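Local coordinates for RagB/SusD domain protein (Flavobacterium johnsoniae, PDB 5J90) that binds chitin and, as a SusD homolog, probably works beside a TonB-dependent outer-membrane transporter in the uptake of chitin oligosaccharides, at residues Gln114-Ser119 against Leu165-Ala170; Thr173-Ala178 against Gly194-Trp199; Pro254-Ser259 against Val321-Glu326; Glu272-Gly277 against Gly443-Phe448; Val403-Asp408 against Ile421-Ile426. All coordinates share one frame; numbering follows the deposited sequence.

Overall arrangement
The five contacts fall into two touching pairs and one that stands apart. Interactions 1 and 2 share helix 154-177, and their centres are 10 Å apart; Leu118 CD2 of the first lies 3.5 Å from Trp199 CG of the second, so three helices pack as one block. Interactions 4 and 5 also have centres 10 Å apart, and interaction 5 is nested in the loop that interaction 4 closes; Ile274 CD1 comes within 3.6 Å of Trp425 CZ3. Between the centres of interactions 1 and 4, across the middle of the chain, the separation is 38 Å. Interaction 3 touches none of the others, its nearest atoms staying about 9 Å from those of interactions 4 and 5.

Interaction 1: residues Gln114-Ser119 against Leu165-Ala170; sequences QFYALS and LDTAVA
Ala117 and Ala168 let two helices come unusually close, with a CA-to-CA separation of 4.2 Å. The methyl CB of Ala117 settles on the backbone of the partner helix, 3.8 Å from Ala168 CA. In return the methyl CB of Ala168 lies 3.4 Å from Ala117 O, and the two CB atoms are 4.0 Å apart. Alanine suits both places because its single methyl lets the backbones meet.

Tyr116 widens the contact toward the surface. Its CB is remote, 6.9 Å from Thr167 CG2, but CG is turned anti to the backbone N (chi1 175°), which carries the ring toward the second helix. Along the ring, CD2 is still 4.8 Å from Thr167 CG2, and the next atom, CE2, makes the nearest approach to that methyl at 4.2 Å. Beyond it the ring draws away slightly, and OH at the tip lies 5.0 Å from the same methyl. The methyl meets the ring obliquely. Threonine fits this margin because its methyl can serve the aromatic ring while its hydroxyl OG1 is hydrogen-bonded to Ala163 O, one turn back. The backbone carbonyl of Tyr116 is used as well, by the Ser119 hydroxyl within its own helix.

Helices 113-134 and 154-177 run here in roughly opposite directions, with small residues at their closest approach, consistent with the TPR-like helical packing of SusD proteins. Helix 83-108 covers Tyr116 through Ala105 and Ser108, while helix 196-213 packs on Leu118 and Val169.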
# COMPACT_ATOMS: atom_id res chain seq x y z
N GLN A 114 -4.87 -13.03 35.92
CA GLN A 114 -4.32 -11.69 36.12
C GLN A 114 -2.92 -11.62 35.52
O GLN A 114 -2.57 -10.64 34.85
CB GLN A 114 -4.33 -11.28 37.60
CG GLN A 114 -3.28 -11.94 38.49
CD GLN A 114 -3.70 -13.30 39.02
OE1 GLN A 114 -4.28 -14.11 38.30
NE2 GLN A 114 -3.40 -13.55 40.29
N PHE A 115 -2.13 -12.67 35.71
CA PHE A 115 -0.78 -12.70 35.14
C PHE A 115 -0.83 -12.88 33.62
O PHE A 115 -0.02 -12.31 32.90
CB PHE A 115 0.07 -13.79 35.79
CG PHE A 115 0.39 -13.52 37.23
CD1 PHE A 115 1.28 -12.51 37.58
CD2 PHE A 115 -0.19 -14.26 38.24
CE1 PHE A 115 1.58 -12.26 38.91
CE2 PHE A 115 0.10 -14.01 39.57
CZ PHE A 115 0.98 -13.01 39.90
N TYR A 116 -1.79 -13.67 33.14
CA TYR A 116 -1.99 -13.82 31.70
C TYR A 116 -2.30 -12.45 31.08
O TYR A 116 -1.69 -12.06 30.09
CB TYR A 116 -3.10 -14.82 31.42
CG TYR A 116 -3.47 -14.97 29.95
CD1 TYR A 116 -2.49 -15.15 28.98
CD2 TYR A 116 -4.80 -14.95 29.55
CE1 TYR A 116 -2.84 -15.30 27.64
CE2 TYR A 116 -5.15 -15.10 28.22
CZ TYR A 116 -4.17 -15.27 27.27
OH TYR A 116 -4.52 -15.41 25.94
N ALA A 117 -3.25 -11.74 31.65
CA ALA A 117 -3.61 -10.41 31.17
C ALA A 117 -2.41 -9.46 31.11
O ALA A 117 -2.19 -8.78 30.10
CB ALA A 117 -4.71 -9.80 32.04
N LEU A 118 -1.62 -9.42 32.18
CA LEU A 118 -0.47 -8.53 32.22
C LEU A 118 0.55 -8.94 31.15
O LEU A 118 1.16 -8.07 30.51
CB LEU A 118 0.16 -8.51 33.62
CG LEU A 118 -0.75 -7.82 34.64
CD1 LEU A 118 -0.38 -8.23 36.06
CD2 LEU A 118 -0.70 -6.31 34.48
N SER A 119 0.72 -10.24 30.95
CA SER A 119 1.65 -10.72 29.92
C SER A 119 1.20 -10.29 28.53
O SER A 119 2.05 -9.97 27.69
CB SER A 119 1.86 -12.25 29.99
OG SER A 119 0.77 -12.96 29.42
N LEU A 165 -5.49 -7.06 23.68
CA LEU A 165 -5.79 -5.95 24.58
C LEU A 165 -7.23 -6.03 25.12
O LEU A 165 -7.46 -5.71 26.28
CB LEU A 165 -5.52 -4.61 23.90
CG LEU A 165 -4.05 -4.36 23.54
CD1 LEU A 165 -3.91 -3.00 22.87
CD2 LEU A 165 -3.15 -4.46 24.76
N ASP A 166 -8.19 -6.46 24.29
CA ASP A 166 -9.56 -6.66 24.76
C ASP A 166 -9.59 -7.65 25.93
O ASP A 166 -10.22 -7.40 26.95
CB ASP A 166 -10.48 -7.21 23.66
CG ASP A 166 -10.78 -6.20 22.57
OD1 ASP A 166 -10.65 -4.98 22.80
OD2 ASP A 166 -11.17 -6.66 21.47
N THR A 167 -8.91 -8.78 25.76
CA THR A 167 -8.87 -9.82 26.79
C THR A 167 -8.25 -9.29 28.08
O THR A 167 -8.81 -9.46 29.17
CB THR A 167 -8.08 -11.03 26.28
OG1 THR A 167 -8.76 -11.60 25.16
CG2 THR A 167 -7.94 -12.08 27.37
N ALA A 168 -7.10 -8.62 27.96
CA ALA A 168 -6.41 -8.08 29.13
C ALA A 168 -7.22 -7.03 29.88
O ALA A 168 -7.31 -7.05 31.11
CB ALA A 168 -5.06 -7.51 28.72
N VAL A 169 -7.81 -6.10 29.13
CA VAL A 169 -8.61 -5.04 29.73
C VAL A 169 -9.83 -5.59 30.46
O VAL A 169 -10.14 -5.16 31.57
CB VAL A 169 -9.02 -3.98 28.67
CG1 VAL A 169 -10.12 -3.08 29.21
CG2 VAL A 169 -7.81 -3.16 28.25
N ALA A 170 -10.51 -6.55 29.85
CA ALA A 170 -11.70 -7.13 30.49
C ALA A 170 -11.32 -7.86 31.77
O ALA A 170 -11.99 -7.71 32.79
CB ALA A 170 -12.40 -8.07 29.53

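Interaction 2: residues Thr173-Ala178 against Gly194-Trp199; sequences TKRIDA and GKYESW
Ile176 makes most of the apolar contact, reaching from the last turn of helix 154-177 to the first turn of helix 196-213. Its CG1 lies 3.7 Å from Tyr196 CB. The terminal CD1 goes further, onto the backbone, 3.5 Å from Glu197 N and 3.6 Å from Glu197 CA. With CG1 placed beside the backbone N (chi1 -63°) and the chain then extended, the slender end of isoleucine reaches the backbone of the second helix. Arg175 adds only its aliphatic root: CB approaches Tyr196 CD2 obliquely at 4.3 Å.

The two helices follow one another in the chain, joined by a long loop, and run here in roughly opposite directions: a helical hairpin, consistent with the TPR-like helical packing of the SusD family. Lys195 occupies the N-cap position of the second helix.

Polar groups at the margin look to other partners. Arg175 extends past the tyrosine to form salt bridges with Glu171 and Glu180, so that its methylene base can serve the apolar contact while its charge is probably balanced by the two glutamates. Glu197, which meets Ile176 through its backbone and CB, sends its carboxylate to Arg201, one turn along. Tyr196 OH is hydrogen-bonded to Thr183 N, which ties the ring to the intervening loop.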
# COMPACT_ATOMS: atom_id res chain seq x y z
N THR A 173 -10.09 -5.32 34.53
CA THR A 173 -11.19 -4.46 34.94
C THR A 173 -12.16 -5.23 35.85
O THR A 173 -12.65 -4.68 36.84
CB THR A 173 -11.93 -3.86 33.74
OG1 THR A 173 -11.04 -3.01 33.02
CG2 THR A 173 -13.13 -3.05 34.20
N LYS A 174 -12.39 -6.49 35.53
CA LYS A 174 -13.21 -7.36 36.38
C LYS A 174 -12.65 -7.42 37.81
O LYS A 174 -13.39 -7.26 38.79
CB LYS A 174 -13.26 -8.77 35.77
CG LYS A 174 -13.99 -9.80 36.61
CD LYS A 174 -13.98 -11.16 35.93
CE LYS A 174 -12.58 -11.75 35.90
NZ LYS A 174 -12.56 -13.09 35.24
N ARG A 175 -11.34 -7.62 37.92
CA ARG A 175 -10.70 -7.71 39.23
C ARG A 175 -10.72 -6.39 39.98
O ARG A 175 -10.91 -6.35 41.19
CB ARG A 175 -9.28 -8.26 39.08
CG ARG A 175 -9.29 -9.70 38.60
CD ARG A 175 -7.90 -10.21 38.26
NE ARG A 175 -7.99 -11.54 37.68
CZ ARG A 175 -7.72 -12.67 38.33
NH1 ARG A 175 -7.32 -12.63 39.60
NH2 ARG A 175 -7.85 -13.83 37.71
N ILE A 176 -10.52 -5.29 39.26
CA ILE A 176 -10.59 -3.97 39.87
C ILE A 176 -11.99 -3.70 40.41
O ILE A 176 -12.15 -3.23 41.54
CB ILE A 176 -10.20 -2.86 38.87
CG1 ILE A 176 -8.75 -3.04 38.42
CG2 ILE A 176 -10.42 -1.48 39.48
CD1 ILE A 176 -8.42 -2.35 37.12
N ASP A 177 -13.00 -4.02 39.60
CA ASP A 177 -14.40 -3.79 39.98
C ASP A 177 -14.76 -4.59 41.23
O ASP A 177 -15.59 -4.15 42.04
CB ASP A 177 -15.34 -4.17 38.84
CG ASP A 177 -15.32 -3.18 37.69
OD1 ASP A 177 -14.76 -2.07 37.85
OD2 ASP A 177 -15.88 -3.51 36.62
N ALA A 178 -14.13 -5.75 41.39
CA ALA A 178 -14.39 -6.63 42.52
C ALA A 178 -13.56 -6.27 43.75
O ALA A 178 -13.72 -6.88 44.81
CB ALA A 178 -14.15 -8.08 42.13
N GLY A 194 2.31 -2.43 40.50
CA GLY A 194 1.31 -3.48 40.58
C GLY A 194 -0.13 -3.05 40.41
O GLY A 194 -1.02 -3.90 40.41
N LYS A 195 -0.38 -1.75 40.26
CA LYS A 195 -1.76 -1.25 40.19
C LYS A 195 -2.45 -1.62 38.87
O LYS A 195 -2.09 -1.12 37.80
CB LYS A 195 -1.78 0.27 40.36
CG LYS A 195 -3.17 0.85 40.58
CD LYS A 195 -3.10 2.34 40.86
CE LYS A 195 -4.47 2.88 41.28
NZ LYS A 195 -4.48 4.37 41.34
N TYR A 196 -3.45 -2.49 38.95
CA TYR A 196 -4.13 -2.97 37.75
C TYR A 196 -4.76 -1.84 36.95
O TYR A 196 -4.74 -1.86 35.72
CB TYR A 196 -5.22 -3.99 38.11
CG TYR A 196 -4.72 -5.30 38.70
CD1 TYR A 196 -3.41 -5.73 38.52
CD2 TYR A 196 -5.57 -6.10 39.45
CE1 TYR A 196 -2.97 -6.95 39.07
CE2 TYR A 196 -5.15 -7.30 40.00
CZ TYR A 196 -3.85 -7.72 39.81
OH TYR A 196 -3.45 -8.91 40.38
N GLU A 197 -5.33 -0.86 37.63
CA GLU A 197 -5.98 0.26 36.95
C GLU A 197 -5.00 1.02 36.04
O GLU A 197 -5.37 1.41 34.93
CB GLU A 197 -6.63 1.20 37.98
CG GLU A 197 -7.36 2.38 37.36
CD GLU A 197 -7.94 3.31 38.41
OE1 GLU A 197 -8.13 2.87 39.57
OE2 GLU A 197 -8.19 4.48 38.07
N SER A 198 -3.76 1.19 36.50
CA SER A 198 -2.76 1.88 35.69
C SER A 198 -2.33 1.03 34.49
O SER A 198 -2.07 1.56 33.41
CB SER A 198 -1.54 2.23 36.54
OG SER A 198 -1.93 3.15 37.55
N TRP A 199 -2.28 -0.28 34.68
CA TRP A 199 -2.00 -1.19 33.58
C TRP A 199 -3.13 -1.15 32.53
O TRP A 199 -2.86 -1.19 31.33
CB TRP A 199 -1.75 -2.60 34.11
CG TRP A 199 -0.32 -2.79 34.53
CD1 TRP A 199 0.21 -2.61 35.78
CD2 TRP A 199 0.77 -3.18 33.69
NE1 TRP A 199 1.56 -2.87 35.76
CE2 TRP A 199 1.93 -3.22 34.49
CE3 TRP A 199 0.88 -3.50 32.33
CZ2 TRP A 199 3.18 -3.57 33.98
CZ3 TRP A 199 2.12 -3.84 31.82
CH2 TRP A 199 3.25 -3.87 32.65

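Interaction 3: residues Pro254-Ser259 against Val321-Glu326; sequences PIATIS and VVRSKE
Val322 sets its two methyl groups against consecutive residues, Ile255 and Ala256, of helix 255-261. CG1 meets Ile255 CB at 3.9 Å, and CG2 lies 3.8 Å from both the N and the CA of Ala256. A chi1 of -60° puts CG2 between the backbone N and the carbonyl carbon, and this spreads the branches across both residues; a beta-branched side chain suits the place because it offers two short arms. Ala256 replies with its methyl, whose CB is 3.5 Å from Val322 O. Being small, it admits the carbonyl as well as the methyl CG2. At the margin, Arg323 brings its CG to 4.3 Å from Ala256 CB.

In the next shell, the guanidinium of Arg323 leads off to a salt bridge with Asp288. Arg323 is also the centre of an inverse gamma turn, with a weak bond from Ser324 N to Val322 O. An ST turn follows: Glu326 N donates to Ser324 OG at 3.0 Å, with an N-H...O angle of 162°. On the helix side, Ile255 N bonds to Asn253 OD1.

The turns lead into strand 326-328, which pairs antiparallel with strand 244-247. Tyr49 of helix 46-54 packs on Ile255, and helix 283-286 touches Val321.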
# COMPACT_ATOMS: atom_id res chain seq x y z
N PRO A 254 20.85 2.57 28.21
CA PRO A 254 22.12 2.27 27.53
C PRO A 254 22.63 3.40 26.63
O PRO A 254 23.81 3.44 26.30
CB PRO A 254 21.78 1.01 26.69
CG PRO A 254 20.30 1.01 26.59
CD PRO A 254 19.79 1.61 27.88
N ILE A 255 21.74 4.31 26.25
CA ILE A 255 22.15 5.45 25.45
C ILE A 255 23.19 6.32 26.17
O ILE A 255 24.04 6.94 25.53
CB ILE A 255 20.94 6.29 24.98
CG1 ILE A 255 20.00 5.43 24.11
CG2 ILE A 255 21.40 7.51 24.20
CD1 ILE A 255 18.67 6.09 23.84
N ALA A 256 23.13 6.36 27.50
CA ALA A 256 24.10 7.15 28.26
C ALA A 256 25.53 6.70 27.96
O ALA A 256 26.43 7.53 27.78
CB ALA A 256 23.81 7.06 29.75
N THR A 257 25.73 5.39 27.87
CA THR A 257 27.04 4.82 27.54
C THR A 257 27.40 5.04 26.08
O THR A 257 28.50 5.49 25.76
CB THR A 257 27.07 3.32 27.86
OG1 THR A 257 26.91 3.13 29.27
CG2 THR A 257 28.38 2.68 27.41
N ILE A 258 26.48 4.70 25.18
CA ILE A 258 26.70 4.86 23.74
C ILE A 258 27.10 6.30 23.41
O ILE A 258 28.00 6.54 22.60
CB ILE A 258 25.46 4.44 22.94
CG1 ILE A 258 25.15 2.97 23.23
CG2 ILE A 258 25.67 4.67 21.46
CD1 ILE A 258 23.77 2.53 22.76
N SER A 259 26.44 7.25 24.07
CA SER A 259 26.76 8.66 23.88
C SER A 259 28.01 9.11 24.66
O SER A 259 29.04 9.40 24.06
CB SER A 259 25.56 9.53 24.25
OG SER A 259 25.85 10.90 24.04
N VAL A 321 18.41 13.27 30.13
CA VAL A 321 17.24 12.39 30.06
C VAL A 321 17.60 10.92 29.95
O VAL A 321 16.81 10.06 30.34
CB VAL A 321 16.25 12.77 28.92
CG1 VAL A 321 15.63 14.15 29.17
CG2 VAL A 321 16.91 12.70 27.55
N VAL A 322 18.80 10.61 29.43
CA VAL A 322 19.25 9.22 29.38
C VAL A 322 20.15 8.82 30.54
O VAL A 322 20.50 7.65 30.68
CB VAL A 322 19.92 8.85 28.04
CG1 VAL A 322 18.94 9.06 26.88
CG2 VAL A 322 21.21 9.63 27.83
N ARG A 323 20.52 9.79 31.39
CA ARG A 323 21.33 9.49 32.56
C ARG A 323 20.41 9.18 33.73
O ARG A 323 20.29 9.93 34.69
CB ARG A 323 22.32 10.63 32.85
CG ARG A 323 23.30 10.82 31.69
CD ARG A 323 24.50 11.71 32.05
NE ARG A 323 24.18 13.13 32.05
CZ ARG A 323 24.27 13.92 30.99
NH1 ARG A 323 24.63 13.43 29.81
NH2 ARG A 323 24.00 15.22 31.10
N SER A 324 19.73 8.04 33.60
CA SER A 324 18.64 7.67 34.47
C SER A 324 18.44 6.16 34.41
O SER A 324 18.74 5.52 33.38
CB SER A 324 17.35 8.35 33.98
OG SER A 324 16.25 8.00 34.78
N LYS A 325 17.91 5.60 35.49
CA LYS A 325 17.54 4.19 35.54
C LYS A 325 16.08 4.00 35.14
O LYS A 325 15.55 2.90 35.22
CB LYS A 325 17.81 3.63 36.94
CG LYS A 325 19.25 3.81 37.40
CD LYS A 325 19.43 3.46 38.89
CE LYS A 325 19.54 1.97 39.08
NZ LYS A 325 19.77 1.62 40.53
N GLU A 326 15.43 5.08 34.72
CA GLU A 326 14.05 5.02 34.23
C GLU A 326 14.02 5.29 32.73
O GLU A 326 14.54 6.30 32.25
CB GLU A 326 13.17 6.01 35.00
CG GLU A 326 13.32 5.81 36.50
CD GLU A 326 12.28 6.52 37.34
OE1 GLU A 326 11.44 7.26 36.79
OE2 GLU A 326 12.30 6.31 38.57

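Interaction 4: residues Glu272-Gly277 against Gly443-Phe448; sequences ESIMKG and GYPKLF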
# COMPACT_ATOMS: atom_id res chain seq x y z
N GLU A 272 18.49 19.81 16.13
CA GLU A 272 19.03 21.16 16.23
C GLU A 272 18.11 22.15 15.52
O GLU A 272 17.71 23.16 16.08
CB GLU A 272 20.44 21.26 15.66
CG GLU A 272 21.02 22.66 15.87
CD GLU A 272 22.35 22.91 15.18
OE1 GLU A 272 23.18 21.98 15.05
OE2 GLU A 272 22.58 24.07 14.78
N SER A 273 17.74 21.84 14.28
CA SER A 273 16.89 22.73 13.49
C SER A 273 15.57 23.04 14.18
O SER A 273 15.16 24.20 14.32
CB SER A 273 16.63 22.12 12.11
OG SER A 273 15.73 22.93 11.38
N ILE A 274 14.89 21.99 14.63
CA ILE A 274 13.56 22.15 15.20
C ILE A 274 13.60 22.75 16.61
O ILE A 274 12.88 23.71 16.89
CB ILE A 274 12.79 20.81 15.16
CG1 ILE A 274 12.51 20.45 13.70
CG2 ILE A 274 11.50 20.91 15.96
CD1 ILE A 274 11.88 19.07 13.49
N MET A 275 14.43 22.20 17.49
CA MET A 275 14.43 22.68 18.87
C MET A 275 15.09 24.07 19.03
O MET A 275 14.61 24.89 19.81
CB MET A 275 15.00 21.63 19.83
CG MET A 275 14.14 20.35 19.86
SD MET A 275 14.46 19.23 21.24
CE MET A 275 13.74 20.16 22.59
N LYS A 276 16.15 24.33 18.27
CA LYS A 276 16.73 25.68 18.27
C LYS A 276 15.76 26.69 17.66
O LYS A 276 15.63 27.81 18.15
CB LYS A 276 18.04 25.73 17.50
CG LYS A 276 19.27 25.32 18.28
CD LYS A 276 20.50 25.75 17.49
CE LYS A 276 21.77 25.71 18.31
NZ LYS A 276 22.96 25.85 17.42
N GLY A 277 15.10 26.31 16.58
CA GLY A 277 14.16 27.20 15.92
C GLY A 277 13.09 27.69 16.88
O GLY A 277 12.74 28.87 16.90
N GLY A 443 4.43 11.57 7.51
CA GLY A 443 5.42 12.42 6.86
C GLY A 443 5.90 13.58 7.72
O GLY A 443 6.59 14.47 7.22
N TYR A 444 5.54 13.58 9.00
CA TYR A 444 5.87 14.69 9.90
C TYR A 444 6.67 14.19 11.10
O TYR A 444 6.58 13.02 11.46
CB TYR A 444 4.58 15.36 10.40
CG TYR A 444 3.71 15.96 9.31
CD1 TYR A 444 4.26 16.76 8.32
CD2 TYR A 444 2.34 15.72 9.28
CE1 TYR A 444 3.47 17.32 7.31
CE2 TYR A 444 1.54 16.26 8.28
CZ TYR A 444 2.11 17.06 7.31
OH TYR A 444 1.31 17.60 6.32
N PRO A 445 7.48 15.07 11.71
CA PRO A 445 7.82 16.38 11.14
C PRO A 445 8.65 16.18 9.88
O PRO A 445 9.15 15.08 9.62
CB PRO A 445 8.69 17.01 12.23
CG PRO A 445 9.39 15.82 12.86
CD PRO A 445 8.33 14.74 12.87
N LYS A 446 8.78 17.23 9.07
CA LYS A 446 9.67 17.19 7.92
C LYS A 446 11.11 17.00 8.42
O LYS A 446 11.53 17.66 9.37
CB LYS A 446 9.57 18.47 7.09
CG LYS A 446 8.15 18.86 6.67
CD LYS A 446 7.47 17.78 5.84
CE LYS A 446 8.12 17.63 4.48
NZ LYS A 446 7.28 16.80 3.56
N LEU A 447 11.84 16.09 7.78
CA LEU A 447 13.22 15.76 8.15
C LEU A 447 14.18 16.02 7.00
O LEU A 447 13.81 15.95 5.82
CB LEU A 447 13.31 14.29 8.57
CG LEU A 447 12.44 13.83 9.74
CD1 LEU A 447 12.59 12.33 9.97
CD2 LEU A 447 12.78 14.60 11.02
N PHE A 448 15.44 16.30 7.32
CA PHE A 448 16.44 16.48 6.27
C PHE A 448 16.72 15.17 5.54
O PHE A 448 17.01 14.15 6.17
CB PHE A 448 17.76 17.00 6.85
CG PHE A 448 17.65 18.35 7.52
CD1 PHE A 448 17.06 19.42 6.87
CD2 PHE A 448 18.17 18.55 8.79
CE1 PHE A 448 16.97 20.66 7.48
CE2 PHE A 448 18.08 19.78 9.41
CZ PHE A 448 17.48 20.84 8.75
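Ser273 and Ile274, adjacent on helix 269-277, each receive one ring from the segment 443-448. Both contacts are van der Waals in kind. Ser273 CB lies 3.7 Å from Phe448 CZ and 3.9 Å from CE2 of the same ring, approaching obliquely at its far end. Serine keeps this spot shallow, so the phenyl group can come near the helix. Three residues earlier in the loop, the Pro445 ring meets Ile274 CD1, which is 4.0 Å from its CB and 4.1 Å from its CG, the two side chains lying nearly perpendicular. The peptide bond before Pro445 is cis, a form proline adopts far more readily than other residues.

Among the polar interactions, Ser273 OG is hydrogen-bonded to Ala385 O, which satisfies a hydroxyl buried beside an aromatic ring. Asp270 OD1, in the first turn of the same helix, takes a hydrogen bond from Phe448 N and so ties the loop backbone to it. One turn apart on that helix, Lys276 NZ and Glu272 OE2 form a salt bridge of 3.2 Å; the ammonium meets the carboxylate from above, 65° out of its plane. Lys298 is a second partner of that glutamate.

Gly443, with positive phi, begins the irregular chain after helix 432-442. Its proline and phenylalanine meet the helix, as a long irregular connection lies over a short helix in this largely helical SusD-like fold.

Interaction 5: residues Val403-Asp408 against Ile421-Ile426; sequences VTVAWD and ITQKWI
The amide of Gln423 is the flat group of this contact, and the methyl CG2 of Val405 meets it at the nitrogen, 3.8 Å from NE2. The valine side chain runs across the glutamine rather than along it. A bend at chi2 (-59°) folds the glutamine so that NE2 is presented to the valine. Both OE1 and NE2 have hydrogen-bond partners beyond the two segments, Tyr376 being the strongest partner of the side chain, and Tyr357 and Ile361 of helix 353-368 also pack on it. Glutamine thus gives a buried site both a flat surface and two polar ends whose needs are met.

Nearby, Val403 CG1 and Thr422 OG1 stand 4.2 Å apart, their side chains lying alongside and pointing opposite ways. This is a loose touch; the threonine hydroxyl is hydrogen-bonded to Gln418 O of the preceding turn.

The loop backbone is also tied to the same helix: Lys419 NZ bonds to both Thr404 O and Ala406 O, while Tyr357 OH of helix 353-368 bonds to Val405 O. The irregular chain at 403-408 leads into helix 413-428 yet packs beside the middle of that helix, a fold-back of a connecting loop onto the helix it precedes.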
# COMPACT_ATOMS: atom_id res chain seq x y z
N VAL A 403 6.83 25.37 10.29
CA VAL A 403 5.55 25.52 10.95
C VAL A 403 5.81 26.10 12.34
O VAL A 403 6.82 25.77 12.97
CB VAL A 403 4.80 24.16 11.03
CG1 VAL A 403 5.57 23.17 11.90
CG2 VAL A 403 3.39 24.34 11.54
N THR A 404 4.91 26.95 12.81
CA THR A 404 5.04 27.51 14.15
C THR A 404 4.33 26.62 15.16
O THR A 404 3.61 25.69 14.81
CB THR A 404 4.41 28.91 14.23
OG1 THR A 404 3.02 28.81 13.95
CG2 THR A 404 5.07 29.85 13.23
N VAL A 405 4.51 26.94 16.44
CA VAL A 405 3.85 26.18 17.49
C VAL A 405 2.37 26.54 17.61
O VAL A 405 1.52 25.66 17.74
CB VAL A 405 4.53 26.38 18.86
CG1 VAL A 405 3.76 25.65 19.94
CG2 VAL A 405 5.97 25.89 18.83
N ALA A 406 2.06 27.84 17.56
CA ALA A 406 0.71 28.32 17.87
C ALA A 406 -0.38 27.69 17.01
O ALA A 406 -0.24 27.59 15.79
CB ALA A 406 0.65 29.85 17.75
N TRP A 407 -1.46 27.29 17.67
CA TRP A 407 -2.62 26.76 16.96
C TRP A 407 -3.28 27.86 16.15
O TRP A 407 -3.46 28.99 16.62
CB TRP A 407 -3.63 26.18 17.94
CG TRP A 407 -4.71 25.40 17.26
CD1 TRP A 407 -5.97 25.83 16.93
CD2 TRP A 407 -4.62 24.04 16.80
NE1 TRP A 407 -6.67 24.82 16.31
CE2 TRP A 407 -5.86 23.71 16.23
CE3 TRP A 407 -3.61 23.07 16.84
CZ2 TRP A 407 -6.12 22.45 15.68
CZ3 TRP A 407 -3.87 21.82 16.30
CH2 TRP A 407 -5.11 21.53 15.74
N ASP A 408 -3.65 27.53 14.92
CA ASP A 408 -4.42 28.41 14.06
C ASP A 408 -5.66 27.65 13.62
O ASP A 408 -5.56 26.68 12.87
CB ASP A 408 -3.57 28.80 12.85
CG ASP A 408 -4.30 29.72 11.88
OD1 ASP A 408 -5.49 30.02 12.09
OD2 ASP A 408 -3.66 30.13 10.88
N ILE A 421 2.00 16.48 15.20
CA ILE A 421 3.05 15.47 15.11
C ILE A 421 4.42 16.06 15.46
O ILE A 421 5.25 15.38 16.06
CB ILE A 421 3.07 14.79 13.73
CG1 ILE A 421 1.72 14.12 13.42
CG2 ILE A 421 4.20 13.76 13.66
CD1 ILE A 421 1.29 13.07 14.42
N THR A 422 4.66 17.33 15.12
CA THR A 422 5.93 17.96 15.51
C THR A 422 6.07 17.98 17.03
O THR A 422 7.12 17.60 17.57
CB THR A 422 6.03 19.40 14.96
OG1 THR A 422 6.06 19.37 13.53
CG2 THR A 422 7.30 20.09 15.47
N GLN A 423 5.01 18.39 17.72
CA GLN A 423 5.06 18.44 19.18
C GLN A 423 5.12 17.04 19.79
O GLN A 423 5.79 16.82 20.81
CB GLN A 423 3.89 19.27 19.72
CG GLN A 423 4.09 20.76 19.46
CD GLN A 423 5.37 21.30 20.10
OE1 GLN A 423 5.71 20.94 21.23
NE2 GLN A 423 6.08 22.16 19.37
N LYS A 424 4.45 16.09 19.16
CA LYS A 424 4.50 14.70 19.58
C LYS A 424 5.93 14.16 19.45
O LYS A 424 6.45 13.50 20.36
CB LYS A 424 3.54 13.92 18.67
CG LYS A 424 3.20 12.53 19.12
CD LYS A 424 2.18 11.96 18.13
CE LYS A 424 1.76 10.57 18.48
NZ LYS A 424 1.10 9.95 17.29
N TRP A 425 6.56 14.47 18.33
CA TRP A 425 7.93 14.07 18.05
C TRP A 425 8.89 14.64 19.11
O TRP A 425 9.72 13.92 19.65
CB TRP A 425 8.27 14.52 16.63
CG TRP A 425 9.64 14.22 16.07
CD1 TRP A 425 10.03 13.12 15.37
CD2 TRP A 425 10.77 15.11 16.06
NE1 TRP A 425 11.33 13.24 14.95
CE2 TRP A 425 11.82 14.45 15.37
CE3 TRP A 425 11.01 16.39 16.58
CZ2 TRP A 425 13.07 15.03 15.18
CZ3 TRP A 425 12.27 16.96 16.40
CH2 TRP A 425 13.28 16.28 15.70
N ILE A 426 8.75 15.93 19.42
CA ILE A 426 9.62 16.50 20.46
C ILE A 426 9.40 15.80 21.80
O ILE A 426 10.36 15.44 22.49
CB ILE A 426 9.44 18.03 20.62
CG1 ILE A 426 9.80 18.76 19.32
CG2 ILE A 426 10.32 18.56 21.77
CD1 ILE A 426 9.39 20.24 19.31